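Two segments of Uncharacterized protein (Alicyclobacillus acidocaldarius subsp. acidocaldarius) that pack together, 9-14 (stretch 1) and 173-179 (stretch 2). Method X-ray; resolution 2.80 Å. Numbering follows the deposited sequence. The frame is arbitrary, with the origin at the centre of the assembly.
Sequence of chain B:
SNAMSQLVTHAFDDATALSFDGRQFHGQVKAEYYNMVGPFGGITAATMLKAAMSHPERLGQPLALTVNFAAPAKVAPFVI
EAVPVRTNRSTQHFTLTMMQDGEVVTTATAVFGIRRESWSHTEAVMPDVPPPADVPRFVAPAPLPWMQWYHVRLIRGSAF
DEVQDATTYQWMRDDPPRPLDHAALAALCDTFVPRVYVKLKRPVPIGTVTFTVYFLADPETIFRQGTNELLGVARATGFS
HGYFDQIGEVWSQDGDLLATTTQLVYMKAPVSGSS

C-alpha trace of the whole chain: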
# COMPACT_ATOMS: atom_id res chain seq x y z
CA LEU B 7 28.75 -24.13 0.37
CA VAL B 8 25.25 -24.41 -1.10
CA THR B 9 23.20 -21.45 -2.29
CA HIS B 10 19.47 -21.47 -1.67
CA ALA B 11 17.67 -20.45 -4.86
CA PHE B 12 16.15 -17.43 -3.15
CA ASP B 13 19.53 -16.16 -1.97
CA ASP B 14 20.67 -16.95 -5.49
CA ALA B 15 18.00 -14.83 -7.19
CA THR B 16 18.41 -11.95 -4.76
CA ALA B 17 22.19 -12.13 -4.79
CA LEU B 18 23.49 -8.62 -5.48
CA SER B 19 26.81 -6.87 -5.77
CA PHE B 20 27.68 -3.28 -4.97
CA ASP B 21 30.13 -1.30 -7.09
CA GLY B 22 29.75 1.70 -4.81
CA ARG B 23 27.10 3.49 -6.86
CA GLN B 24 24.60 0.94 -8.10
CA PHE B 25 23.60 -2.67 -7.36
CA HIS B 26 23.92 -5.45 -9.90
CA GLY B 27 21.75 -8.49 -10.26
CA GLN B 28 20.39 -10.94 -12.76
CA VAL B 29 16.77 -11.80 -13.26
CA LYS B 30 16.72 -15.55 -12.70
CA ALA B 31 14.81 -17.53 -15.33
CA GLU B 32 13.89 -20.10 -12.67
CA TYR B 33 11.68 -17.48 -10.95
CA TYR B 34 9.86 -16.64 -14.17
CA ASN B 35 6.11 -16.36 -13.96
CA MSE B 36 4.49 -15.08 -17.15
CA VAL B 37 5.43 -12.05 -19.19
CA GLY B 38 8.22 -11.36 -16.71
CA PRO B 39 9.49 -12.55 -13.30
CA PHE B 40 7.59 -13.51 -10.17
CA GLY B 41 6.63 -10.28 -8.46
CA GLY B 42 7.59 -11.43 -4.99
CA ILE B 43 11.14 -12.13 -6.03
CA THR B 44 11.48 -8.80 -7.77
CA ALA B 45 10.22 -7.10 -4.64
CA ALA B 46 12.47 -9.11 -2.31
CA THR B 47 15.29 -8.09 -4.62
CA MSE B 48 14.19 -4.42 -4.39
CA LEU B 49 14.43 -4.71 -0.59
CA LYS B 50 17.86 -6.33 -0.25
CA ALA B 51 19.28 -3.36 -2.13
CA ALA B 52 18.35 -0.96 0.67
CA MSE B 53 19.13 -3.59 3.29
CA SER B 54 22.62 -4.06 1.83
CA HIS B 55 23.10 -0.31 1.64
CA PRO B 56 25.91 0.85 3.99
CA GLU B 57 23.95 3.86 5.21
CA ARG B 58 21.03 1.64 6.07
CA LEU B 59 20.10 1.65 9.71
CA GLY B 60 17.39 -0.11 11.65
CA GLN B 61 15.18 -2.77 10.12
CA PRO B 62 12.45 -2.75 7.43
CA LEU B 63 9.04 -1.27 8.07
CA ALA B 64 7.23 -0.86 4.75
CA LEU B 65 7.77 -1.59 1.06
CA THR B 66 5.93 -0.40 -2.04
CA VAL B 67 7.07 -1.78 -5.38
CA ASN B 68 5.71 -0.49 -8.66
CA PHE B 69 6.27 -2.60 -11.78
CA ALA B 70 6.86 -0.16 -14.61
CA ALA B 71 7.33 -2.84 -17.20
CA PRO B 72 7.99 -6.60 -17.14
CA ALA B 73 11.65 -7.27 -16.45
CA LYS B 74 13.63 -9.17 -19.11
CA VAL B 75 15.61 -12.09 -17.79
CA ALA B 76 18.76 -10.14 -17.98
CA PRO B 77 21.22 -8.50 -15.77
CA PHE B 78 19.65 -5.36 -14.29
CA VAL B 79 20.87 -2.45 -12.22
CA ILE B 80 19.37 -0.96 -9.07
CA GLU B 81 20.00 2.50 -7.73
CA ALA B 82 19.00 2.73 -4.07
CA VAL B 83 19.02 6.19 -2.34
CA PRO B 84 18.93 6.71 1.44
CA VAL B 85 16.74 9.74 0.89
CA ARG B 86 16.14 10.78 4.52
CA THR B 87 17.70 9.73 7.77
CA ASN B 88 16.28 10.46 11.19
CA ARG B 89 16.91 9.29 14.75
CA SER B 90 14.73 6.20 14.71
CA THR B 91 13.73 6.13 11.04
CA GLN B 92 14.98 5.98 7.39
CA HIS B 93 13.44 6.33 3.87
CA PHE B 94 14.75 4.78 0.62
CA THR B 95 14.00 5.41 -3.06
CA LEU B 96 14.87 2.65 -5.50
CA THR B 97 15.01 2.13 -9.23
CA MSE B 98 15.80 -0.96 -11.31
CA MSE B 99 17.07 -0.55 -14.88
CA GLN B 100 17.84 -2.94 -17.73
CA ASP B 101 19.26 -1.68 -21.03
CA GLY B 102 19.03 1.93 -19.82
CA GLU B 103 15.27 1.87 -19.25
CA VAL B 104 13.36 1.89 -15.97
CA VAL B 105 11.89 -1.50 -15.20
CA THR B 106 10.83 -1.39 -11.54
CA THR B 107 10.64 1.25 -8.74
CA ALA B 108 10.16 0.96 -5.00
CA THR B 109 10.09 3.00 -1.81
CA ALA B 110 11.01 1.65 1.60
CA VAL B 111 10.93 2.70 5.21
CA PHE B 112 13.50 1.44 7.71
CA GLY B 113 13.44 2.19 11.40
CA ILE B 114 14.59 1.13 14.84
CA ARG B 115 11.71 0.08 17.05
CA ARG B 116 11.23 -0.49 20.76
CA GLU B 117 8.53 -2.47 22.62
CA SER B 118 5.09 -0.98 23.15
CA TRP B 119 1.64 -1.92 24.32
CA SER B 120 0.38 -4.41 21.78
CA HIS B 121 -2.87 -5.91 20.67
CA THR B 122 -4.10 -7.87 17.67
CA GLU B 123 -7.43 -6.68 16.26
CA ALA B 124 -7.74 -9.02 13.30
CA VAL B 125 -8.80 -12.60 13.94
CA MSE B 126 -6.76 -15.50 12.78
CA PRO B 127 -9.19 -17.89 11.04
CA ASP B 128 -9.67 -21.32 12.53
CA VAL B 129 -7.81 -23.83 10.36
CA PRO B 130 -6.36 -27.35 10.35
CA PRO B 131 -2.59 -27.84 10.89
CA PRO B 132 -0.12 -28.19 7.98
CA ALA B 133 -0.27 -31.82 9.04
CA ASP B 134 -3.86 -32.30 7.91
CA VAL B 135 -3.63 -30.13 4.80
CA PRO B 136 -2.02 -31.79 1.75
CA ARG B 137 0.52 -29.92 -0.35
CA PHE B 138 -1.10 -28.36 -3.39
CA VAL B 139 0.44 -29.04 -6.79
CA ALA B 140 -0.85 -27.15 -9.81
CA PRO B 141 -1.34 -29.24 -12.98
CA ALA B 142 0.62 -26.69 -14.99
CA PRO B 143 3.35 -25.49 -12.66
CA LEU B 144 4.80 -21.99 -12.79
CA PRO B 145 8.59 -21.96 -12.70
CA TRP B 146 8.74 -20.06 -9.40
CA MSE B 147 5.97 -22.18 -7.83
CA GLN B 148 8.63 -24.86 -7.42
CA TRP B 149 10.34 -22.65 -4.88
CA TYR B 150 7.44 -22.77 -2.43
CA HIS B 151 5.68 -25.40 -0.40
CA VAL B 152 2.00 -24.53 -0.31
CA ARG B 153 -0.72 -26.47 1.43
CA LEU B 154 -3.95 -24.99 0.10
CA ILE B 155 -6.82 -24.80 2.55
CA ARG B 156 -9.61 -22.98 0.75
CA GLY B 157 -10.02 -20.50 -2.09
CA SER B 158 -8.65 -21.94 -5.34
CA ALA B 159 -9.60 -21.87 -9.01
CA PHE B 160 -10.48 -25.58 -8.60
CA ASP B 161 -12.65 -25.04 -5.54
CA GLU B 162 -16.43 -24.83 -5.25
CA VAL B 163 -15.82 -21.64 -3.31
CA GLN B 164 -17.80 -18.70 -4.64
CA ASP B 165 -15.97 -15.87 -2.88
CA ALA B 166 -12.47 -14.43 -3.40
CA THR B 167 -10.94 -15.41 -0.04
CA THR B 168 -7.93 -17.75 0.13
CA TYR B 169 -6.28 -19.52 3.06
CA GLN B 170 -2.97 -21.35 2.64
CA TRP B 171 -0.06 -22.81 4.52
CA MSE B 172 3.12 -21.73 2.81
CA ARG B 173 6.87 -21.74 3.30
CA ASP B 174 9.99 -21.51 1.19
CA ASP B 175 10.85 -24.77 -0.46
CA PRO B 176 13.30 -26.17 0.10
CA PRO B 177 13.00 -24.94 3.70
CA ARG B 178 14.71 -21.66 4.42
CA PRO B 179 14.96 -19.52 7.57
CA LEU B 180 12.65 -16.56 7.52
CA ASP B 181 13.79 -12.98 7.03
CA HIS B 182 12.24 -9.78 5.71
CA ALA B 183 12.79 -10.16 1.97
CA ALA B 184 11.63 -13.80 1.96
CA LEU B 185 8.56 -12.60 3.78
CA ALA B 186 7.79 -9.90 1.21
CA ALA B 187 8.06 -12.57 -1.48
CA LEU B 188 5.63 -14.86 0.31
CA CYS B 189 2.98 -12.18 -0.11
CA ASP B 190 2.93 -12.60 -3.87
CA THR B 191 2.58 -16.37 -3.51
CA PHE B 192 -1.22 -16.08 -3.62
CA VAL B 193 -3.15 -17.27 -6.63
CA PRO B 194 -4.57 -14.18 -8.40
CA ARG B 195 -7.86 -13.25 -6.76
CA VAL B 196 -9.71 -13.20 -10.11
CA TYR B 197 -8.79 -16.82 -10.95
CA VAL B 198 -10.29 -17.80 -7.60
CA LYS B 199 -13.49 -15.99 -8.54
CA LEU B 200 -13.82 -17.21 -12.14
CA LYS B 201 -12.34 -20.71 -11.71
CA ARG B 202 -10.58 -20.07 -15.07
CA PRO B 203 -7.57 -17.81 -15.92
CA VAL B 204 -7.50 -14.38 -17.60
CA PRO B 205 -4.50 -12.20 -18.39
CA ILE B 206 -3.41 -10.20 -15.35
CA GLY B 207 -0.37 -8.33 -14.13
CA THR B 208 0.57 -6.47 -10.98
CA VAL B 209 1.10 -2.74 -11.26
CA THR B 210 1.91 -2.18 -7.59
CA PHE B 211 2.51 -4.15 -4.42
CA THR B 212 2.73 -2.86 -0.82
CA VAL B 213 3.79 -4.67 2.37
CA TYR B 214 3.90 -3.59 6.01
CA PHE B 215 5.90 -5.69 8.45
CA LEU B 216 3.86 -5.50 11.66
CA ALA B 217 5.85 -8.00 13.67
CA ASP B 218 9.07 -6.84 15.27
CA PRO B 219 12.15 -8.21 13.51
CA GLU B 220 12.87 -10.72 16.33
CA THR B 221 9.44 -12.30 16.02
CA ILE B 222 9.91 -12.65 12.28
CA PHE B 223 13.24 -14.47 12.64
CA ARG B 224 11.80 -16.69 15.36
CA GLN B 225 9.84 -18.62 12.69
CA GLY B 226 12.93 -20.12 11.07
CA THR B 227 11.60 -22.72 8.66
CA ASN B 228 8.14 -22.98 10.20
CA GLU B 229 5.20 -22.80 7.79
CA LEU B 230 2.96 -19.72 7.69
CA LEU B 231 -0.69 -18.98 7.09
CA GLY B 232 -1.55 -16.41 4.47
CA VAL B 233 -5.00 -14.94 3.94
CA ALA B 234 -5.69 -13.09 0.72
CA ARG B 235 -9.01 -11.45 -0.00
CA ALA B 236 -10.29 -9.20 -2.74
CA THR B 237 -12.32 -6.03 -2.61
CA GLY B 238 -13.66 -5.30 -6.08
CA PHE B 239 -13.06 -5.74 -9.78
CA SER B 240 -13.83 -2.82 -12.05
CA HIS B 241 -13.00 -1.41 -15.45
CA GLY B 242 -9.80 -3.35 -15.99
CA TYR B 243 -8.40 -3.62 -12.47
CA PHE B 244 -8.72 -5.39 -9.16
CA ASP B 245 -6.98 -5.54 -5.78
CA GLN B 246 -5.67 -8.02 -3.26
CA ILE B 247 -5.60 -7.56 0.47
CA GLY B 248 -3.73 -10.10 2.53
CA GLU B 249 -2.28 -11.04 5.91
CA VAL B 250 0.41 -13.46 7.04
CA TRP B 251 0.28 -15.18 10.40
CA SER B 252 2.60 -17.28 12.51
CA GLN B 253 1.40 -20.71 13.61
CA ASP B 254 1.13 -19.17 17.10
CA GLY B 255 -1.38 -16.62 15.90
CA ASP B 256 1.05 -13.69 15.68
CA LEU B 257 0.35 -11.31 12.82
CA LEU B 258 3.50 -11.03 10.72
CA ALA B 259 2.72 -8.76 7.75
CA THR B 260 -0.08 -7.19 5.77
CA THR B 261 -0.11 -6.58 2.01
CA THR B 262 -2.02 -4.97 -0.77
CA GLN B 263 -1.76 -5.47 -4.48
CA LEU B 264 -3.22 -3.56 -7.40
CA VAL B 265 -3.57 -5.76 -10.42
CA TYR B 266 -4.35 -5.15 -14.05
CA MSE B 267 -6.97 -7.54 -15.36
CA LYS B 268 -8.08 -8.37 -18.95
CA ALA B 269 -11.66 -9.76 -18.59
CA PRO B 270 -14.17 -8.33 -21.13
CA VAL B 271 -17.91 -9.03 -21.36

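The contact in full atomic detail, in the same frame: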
# COMPACT_ATOMS: atom_id res chain seq x y z
N THR B 9 24.07 -22.61 -2.22
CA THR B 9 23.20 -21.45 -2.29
C THR B 9 21.75 -21.86 -2.42
O THR B 9 21.38 -22.62 -3.32
CB THR B 9 23.55 -20.56 -3.49
OG1 THR B 9 23.73 -21.39 -4.65
CG2 THR B 9 24.81 -19.75 -3.21
N HIS B 10 20.92 -21.35 -1.52
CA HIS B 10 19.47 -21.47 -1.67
C HIS B 10 19.05 -20.62 -2.85
O HIS B 10 19.56 -19.51 -3.05
CB HIS B 10 18.75 -21.00 -0.41
CG HIS B 10 17.27 -21.23 -0.45
ND1 HIS B 10 16.64 -22.18 0.32
CD2 HIS B 10 16.30 -20.62 -1.17
CE1 HIS B 10 15.34 -22.15 0.07
NE2 HIS B 10 15.11 -21.22 -0.83
N ALA B 11 18.12 -21.14 -3.64
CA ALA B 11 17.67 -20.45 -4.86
C ALA B 11 17.34 -19.00 -4.58
O ALA B 11 17.80 -18.11 -5.29
CB ALA B 11 16.46 -21.15 -5.43
N PHE B 12 16.54 -18.77 -3.55
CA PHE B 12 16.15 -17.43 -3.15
C PHE B 12 17.36 -16.52 -2.99
O PHE B 12 17.42 -15.43 -3.58
CB PHE B 12 15.37 -17.48 -1.84
CG PHE B 12 14.93 -16.14 -1.35
CD1 PHE B 12 15.80 -15.33 -0.64
CD2 PHE B 12 13.65 -15.68 -1.60
CE1 PHE B 12 15.39 -14.08 -0.19
CE2 PHE B 12 13.24 -14.44 -1.15
CZ PHE B 12 14.11 -13.64 -0.45
N ASP B 13 18.32 -16.95 -2.18
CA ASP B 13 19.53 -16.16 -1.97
C ASP B 13 20.29 -16.01 -3.29
O ASP B 13 21.07 -15.08 -3.49
CB ASP B 13 20.41 -16.81 -0.90
CG ASP B 13 19.71 -16.90 0.43
OD1 ASP B 13 19.00 -15.94 0.77
OD2 ASP B 13 19.86 -17.93 1.12
N ASP B 14 20.04 -16.95 -4.19
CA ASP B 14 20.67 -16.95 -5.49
C ASP B 14 20.04 -15.88 -6.38
O ASP B 14 20.73 -15.12 -7.03
CB ASP B 14 20.57 -18.33 -6.12
CG ASP B 14 21.74 -18.65 -7.03
OD1 ASP B 14 21.54 -18.68 -8.26
OD2 ASP B 14 22.86 -18.85 -6.50
N ARG B 173 5.51 -21.97 2.87
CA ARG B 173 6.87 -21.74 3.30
C ARG B 173 7.76 -21.78 2.08
O ARG B 173 7.33 -22.21 1.01
CB ARG B 173 7.32 -22.78 4.32
CG ARG B 173 7.45 -24.18 3.76
CD ARG B 173 8.23 -25.07 4.72
NE ARG B 173 8.13 -26.49 4.39
CZ ARG B 173 8.74 -27.06 3.35
NH1 ARG B 173 9.48 -26.32 2.53
NH2 ARG B 173 8.61 -28.37 3.12
N ASP B 174 8.98 -21.29 2.21
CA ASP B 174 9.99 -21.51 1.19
C ASP B 174 10.16 -23.00 1.02
O ASP B 174 10.10 -23.76 1.99
CB ASP B 174 11.33 -20.92 1.60
CG ASP B 174 11.26 -19.43 1.89
OD1 ASP B 174 11.42 -19.04 3.08
OD2 ASP B 174 11.05 -18.66 0.93
N ASP B 175 10.34 -23.43 -0.22
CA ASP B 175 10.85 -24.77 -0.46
C ASP B 175 12.06 -24.62 -1.38
O ASP B 175 12.06 -23.77 -2.27
CB ASP B 175 9.77 -25.65 -1.12
CG ASP B 175 10.13 -27.14 -1.09
OD1 ASP B 175 10.50 -27.66 -0.00
OD2 ASP B 175 10.03 -27.80 -2.15
N PRO B 176 13.11 -25.41 -1.13
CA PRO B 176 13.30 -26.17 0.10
C PRO B 176 13.40 -25.22 1.27
O PRO B 176 13.68 -24.03 1.07
CB PRO B 176 14.66 -26.86 -0.12
CG PRO B 176 15.32 -26.07 -1.16
CD PRO B 176 14.22 -25.62 -2.07
N PRO B 177 13.20 -25.74 2.48
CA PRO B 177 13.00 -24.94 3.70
C PRO B 177 14.09 -23.91 3.86
O PRO B 177 15.27 -24.22 3.65
CB PRO B 177 13.09 -25.98 4.82
CG PRO B 177 13.85 -27.14 4.22
CD PRO B 177 13.44 -27.16 2.78
N ARG B 178 13.71 -22.69 4.19
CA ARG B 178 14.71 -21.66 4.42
C ARG B 178 14.28 -20.77 5.58
O ARG B 178 13.11 -20.41 5.68
CB ARG B 178 14.91 -20.82 3.16
CG ARG B 178 15.66 -19.51 3.35
CD ARG B 178 15.68 -18.71 2.04
NE ARG B 178 16.61 -17.59 2.06
CZ ARG B 178 16.33 -16.38 2.56
NH1 ARG B 178 15.13 -16.16 3.10
NH2 ARG B 178 17.23 -15.41 2.52
N PRO B 179 15.25 -20.38 6.42
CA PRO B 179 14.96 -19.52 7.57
C PRO B 179 14.32 -18.24 7.10
O PRO B 179 14.61 -17.76 6.01
CB PRO B 179 16.34 -19.25 8.14
CG PRO B 179 17.12 -20.48 7.79
CD PRO B 179 16.64 -20.84 6.42

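Arg178 is the centre of this contact. It has the largest area covered by the opposing stretch, 92 Å² of its surface, with His10 next at 87 Å², in an interface that buries 286 Å² in all. Its CA-to-CB bond points toward stretch 1, and chi1, chi2 and chi3 are all t (165°, -175°, -168°). This near-full extension carries the guanidinium along the start of the helix, past His10 to Phe12 and Asp13; chi4 of -84° then turns the guanidinium plane.

Three kinds of contact result. At the guanidinium edge lies Asp13. Its CA-to-CB bond points sideways, but chi1 of -61° (m) brings the carboxylate nearer, and a salt bridge forms. Arg178 NH2 donates to Asp13 OD1 at 2.5 Å with an N-H...acceptor angle of 147°. Arg178 NE adds weak hydrogen bonds to Asp13 OD1 (3.2 Å, 125°) and Asp13 OD2 (3.4 Å, 169°), the first limited by its angle, the second by its length.

Over one guanidinium face lies Phe12, with CD1 3.4 Å from Arg178 CZ. Phe12 is buried, and its t rotamer (chi1 180°) points the ring at the arginine; the two planes are tilted by about 40°, and the edge stays free for Asp13.

The aliphatic part of Arg178 packs on His10, the N-cap residue. The His10 CA-to-CB bond points toward stretch 2, and chi1 is t (-175°), which places the ring under Arg178 CD. That atom sits 3.7 Å from the His10 ring centroid and 6° off the ring normal, a CH-pi contact squarely over the face.

Within stretch 2, Arg173 NH1 donates to Asp174 O (2.7 Å) and forms a salt bridge with Asp175 OD1 (3.0 Å), tying the strand end to the loop. There a cis peptide bond precedes Pro176, which is exposed and has 21 Å² covered by stretch 1.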